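Glutathione-independent glyoxalase DJ-1 (Schizosaccharomyces pombe, PDB 4QYT) converts methylglyoxal to D-lactate in a single step without glutathione and helps protect the cell against reactive oxygen species. Local coordinates at residues A[8-13]-A[37-42]. Sequence-based numbering, arbitrary orientation. Where two conformers were deposited one is given.
Sequences CLFVAD and VYVGEN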
ATOM      1  N   CYS A   8      14.963  -7.988  -2.602  1.00  7.29           N
ATOM      2  CA  CYS A   8      13.977  -9.048  -2.408  1.00  6.93           C
ATOM      3  C   CYS A   8      12.946  -8.597  -1.384  1.00  7.21           C
ATOM      4  O   CYS A   8      13.307  -8.303  -0.232  1.00  8.18           O
ATOM      5  CB  CYS A   8      14.655 -10.303  -1.867  1.00  7.89           C
ATOM      6  SG  CYS A   8      13.494 -11.567  -1.335  1.00  8.43           S
ATOM      7  N   LEU A   9      11.686  -8.567  -1.803  1.00  6.91           N
ATOM      8  CA  LEU A   9      10.571  -8.346  -0.884  1.00  6.62           C
ATOM      9  C   LEU A   9       9.923  -9.718  -0.658  1.00  6.42           C
ATOM     10  O   LEU A   9       9.275 -10.276  -1.527  1.00  7.58           O
ATOM     11  CB  LEU A   9       9.624  -7.336  -1.524  1.00  7.12           C
ATOM     12  CG  LEU A   9       8.427  -6.897  -0.742  1.00 10.96           C
ATOM     13  CD1 LEU A   9       8.594  -6.643   0.687  1.00 12.40           C
ATOM     14  CD2 LEU A   9       7.717  -5.762  -1.430  1.00 11.14           C
ATOM     15  N   PHE A  10      10.185 -10.278   0.534  1.00  6.88           N
ATOM     16  CA  PHE A  10       9.550 -11.552   0.867  1.00  6.84           C
ATOM     17  C   PHE A  10       8.057 -11.353   1.025  1.00  7.44           C
ATOM     18  O   PHE A  10       7.577 -10.317   1.483  1.00  8.87           O
ATOM     19  CB  PHE A  10      10.141 -12.117   2.161  1.00  8.13           C
ATOM     20  CG  PHE A  10      11.498 -12.739   2.014  1.00  8.06           C
ATOM     21  CD1 PHE A  10      11.662 -13.910   1.289  1.00  8.44           C
ATOM     22  CD2 PHE A  10      12.624 -12.218   2.644  1.00  8.90           C
ATOM     23  CE1 PHE A  10      12.899 -14.532   1.204  1.00  9.56           C
ATOM     24  CE2 PHE A  10      13.846 -12.859   2.569  1.00  9.46           C
ATOM     25  CZ  PHE A  10      13.992 -14.016   1.856  1.00  9.19           C
ATOM     26  N   VAL A  11       7.315 -12.427   0.758  0.70  7.41           N
ATOM     27  CA  VAL A  11       5.864 -12.403   0.842  0.70  7.55           C
ATOM     28  C   VAL A  11       5.391 -13.817   1.147  0.70  8.01           C
ATOM     29  O   VAL A  11       5.970 -14.789   0.667  0.70  8.69           O
ATOM     30  CB  VAL A  11       5.217 -11.809  -0.428  0.70  7.83           C
ATOM     31  CG1 VAL A  11       5.419 -12.713  -1.647  0.70  6.59           C
ATOM     32  CG2 VAL A  11       3.752 -11.449  -0.254  0.70  8.04           C
ATOM     33  N   ALA A  12       4.328 -13.927   1.933  1.00  8.92           N
ATOM     34  CA  ALA A  12       3.744 -15.206   2.286  1.00  9.52           C
ATOM     35  C   ALA A  12       2.228 -15.038   2.250  1.00  9.74           C
ATOM     36  O   ALA A  12       1.710 -13.921   2.287  1.00  9.37           O
ATOM     37  CB  ALA A  12       4.209 -15.595   3.686  1.00 10.95           C
ATOM     38  N   ASP A  13       1.495 -16.148   2.282  1.00 10.51           N
ATOM     39  CA  ASP A  13       0.074 -16.021   2.578  1.00 10.72           C
ATOM     40  C   ASP A  13      -0.078 -15.306   3.912  1.00 11.01           C
ATOM     41  O   ASP A  13       0.599 -15.627   4.886  1.00 11.43           O
ATOM     42  CB  ASP A  13      -0.575 -17.412   2.549  1.00 12.57           C
ATOM     43  CG  ASP A  13      -0.481 -18.026   1.193  1.00 13.13           C
ATOM     44  OD1 ASP A  13      -1.005 -17.462   0.236  1.00 15.36           O
ATOM     45  OD2 ASP A  13       0.263 -19.023   1.037  1.00 17.36           O
ATOM     46  N   VAL A  37       9.337 -12.498  -3.494  1.00  7.63           N
ATOM     47  CA  VAL A  37       9.773 -13.887  -3.306  1.00  7.68           C
ATOM     48  C   VAL A  37       8.875 -14.541  -2.278  1.00  7.96           C
ATOM     49  O   VAL A  37       8.884 -14.174  -1.092  1.00  7.97           O
ATOM     50  CB  VAL A  37      11.260 -13.955  -2.906  1.00  7.73           C
ATOM     51  CG1 VAL A  37      11.665 -15.388  -2.659  1.00  9.45           C
ATOM     52  CG2 VAL A  37      12.163 -13.304  -3.969  1.00  9.10           C
ATOM     53  N   TYR A  38       8.065 -15.494  -2.759  1.00  8.62           N
ATOM     54  CA  TYR A  38       7.009 -16.126  -1.982  1.00  8.83           C
ATOM     55  C   TYR A  38       7.542 -17.322  -1.211  1.00  9.25           C
ATOM     56  O   TYR A  38       8.226 -18.198  -1.770  1.00 10.26           O
ATOM     57  CB  TYR A  38       5.908 -16.561  -2.950  1.00  9.81           C
ATOM     58  CG  TYR A  38       4.832 -17.459  -2.385  1.00 10.07           C
ATOM     59  CD1 TYR A  38       3.977 -17.015  -1.369  1.00  9.90           C
ATOM     60  CD2 TYR A  38       4.594 -18.705  -2.923  1.00 12.52           C
ATOM     61  CE1 TYR A  38       2.905 -17.798  -0.920  1.00 11.94           C
ATOM     62  CE2 TYR A  38       3.554 -19.489  -2.459  1.00 15.03           C
ATOM     63  CZ  TYR A  38       2.681 -19.030  -1.485  1.00 13.58           C
ATOM     64  OH  TYR A  38       1.684 -19.879  -1.061  1.00 16.01           O
ATOM     65  N   VAL A  39       7.116 -17.399   0.045  1.00  9.59           N
ATOM     66  CA  VAL A  39       7.341 -18.524   0.903  1.00 11.96           C
ATOM     67  C   VAL A  39       5.964 -19.094   1.236  1.00 12.76           C
ATOM     68  O   VAL A  39       5.190 -18.515   1.987  1.00 13.81           O
ATOM     69  CB  VAL A  39       8.051 -18.091   2.191  1.00 13.57           C
ATOM     70  CG1 VAL A  39       8.218 -19.251   3.171  1.00 16.50           C
ATOM     71  CG2 VAL A  39       9.382 -17.445   1.867  1.00 14.14           C
ATOM     72  N   GLY A  40       5.662 -20.273   0.692  1.00 15.32           N
ATOM     73  CA  GLY A  40       4.361 -20.873   0.923  1.00 16.31           C
ATOM     74  C   GLY A  40       4.123 -22.118   0.102  1.00 19.35           C
ATOM     75  O   GLY A  40       5.009 -22.553  -0.635  1.00 23.49           O
ATOM     76  N   GLU A  41       2.888 -22.607   0.152  1.00 21.15           N
ATOM     77  CA  GLU A  41       2.514 -23.882  -0.452  1.00 23.33           C
ATOM     78  C   GLU A  41       2.020 -23.749  -1.885  1.00 24.20           C
ATOM     79  O   GLU A  41       1.909 -24.757  -2.569  1.00 25.74           O
ATOM     80  CB  GLU A  41       1.489 -24.633   0.415  1.00 28.63           C
ATOM     81  CG  GLU A  41       2.073 -25.061   1.749  1.00 37.09           C
ATOM     82  CD  GLU A  41       3.402 -25.784   1.588  1.00 49.72           C
ATOM     83  OE1 GLU A  41       3.451 -26.763   0.805  1.00 56.64           O
ATOM     84  OE2 GLU A  41       4.400 -25.373   2.229  1.00 71.26           O
ATOM     85  N   ASN A  42       1.525 -22.578  -2.267  1.00 19.60           N
ATOM     86  CA  ASN A  42       0.885 -22.445  -3.554  1.00 22.58           C
ATOM     87  C   ASN A  42       1.892 -22.629  -4.705  1.00 25.01           C
ATOM     88  O   ASN A  42       2.717 -21.768  -4.978  1.00 24.13           O
ATOM     89  CB  ASN A  42       0.151 -21.093  -3.653  1.00 21.01           C
ATOM     90  CG  ASN A  42      -0.675 -20.995  -4.914  1.00 22.76           C
ATOM     91  OD1 ASN A  42      -0.139 -20.796  -6.008  1.00 22.97           O
ATOM     92  ND2 ASN A  42      -1.956 -21.304  -4.794  1.00 24.59           N
TER
HETATM   93  O   HOH W   1       2.680 -18.763   2.960  1.00 14.10           O
HETATM   94  O   HOH W   2       1.371 -21.079   2.204  1.00 24.52           O
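V37 packs against C8 and F10 at the tight end of this parallel strand pair, its methyl CG2 3.4 Å from C8 SG and its CG1 4.1 Å from F10 CE1. A beta-branched valine suits the place, for it offers a methyl to each neighbour: with chi1 at 177°, CG1 stands anti to the backbone N and runs alongside the phenylalanine. The small thiol of C8 lies over the centre of one face of the F10 ring. Here the backbones are joined by hydrogen bonds from V37 N to L9 O, from V11 N to V37 O, the most bent at 142°, and from V39 N to V11 O, the last 2.9 Å long. V11 O also receives a CA-H contact from Y38, 3.1 Å from CA to O.

Past A12 the two chains draw apart, and polar groups and water fill the contact. A tyrosine suits position 38: its phenol is long enough to reach D13, its OH donating to OD2 at 2.7 Å on the syn side, with ring and carboxylate planes 82° apart. The same hydroxyl accepts N42 N, while G40 N lies over the ring centre; a CB on G40 would run into Y38 OH. The carboxylate of D13 takes this hydroxyl and two waters on OD2, one water bridging to V39 O, the other to E41 N, while OD1 bonds K48 N. A phenylalanine in place of Y38 would probably leave N42 N without its acceptor and D13 OD2 without its tyrosine partner.

Helix 17-29 connects strands 7-12 and 34-39 in a beta-alpha-beta unit of the DJ-1/PfpI fold. L9 and V11 touch that helix, whereas F10, A12 and V39 touch helix 83-90 on the other side; strand 76-79 continues the sheet beyond C8 and F10, and strand 59-60, through R59, adds on beyond Y38.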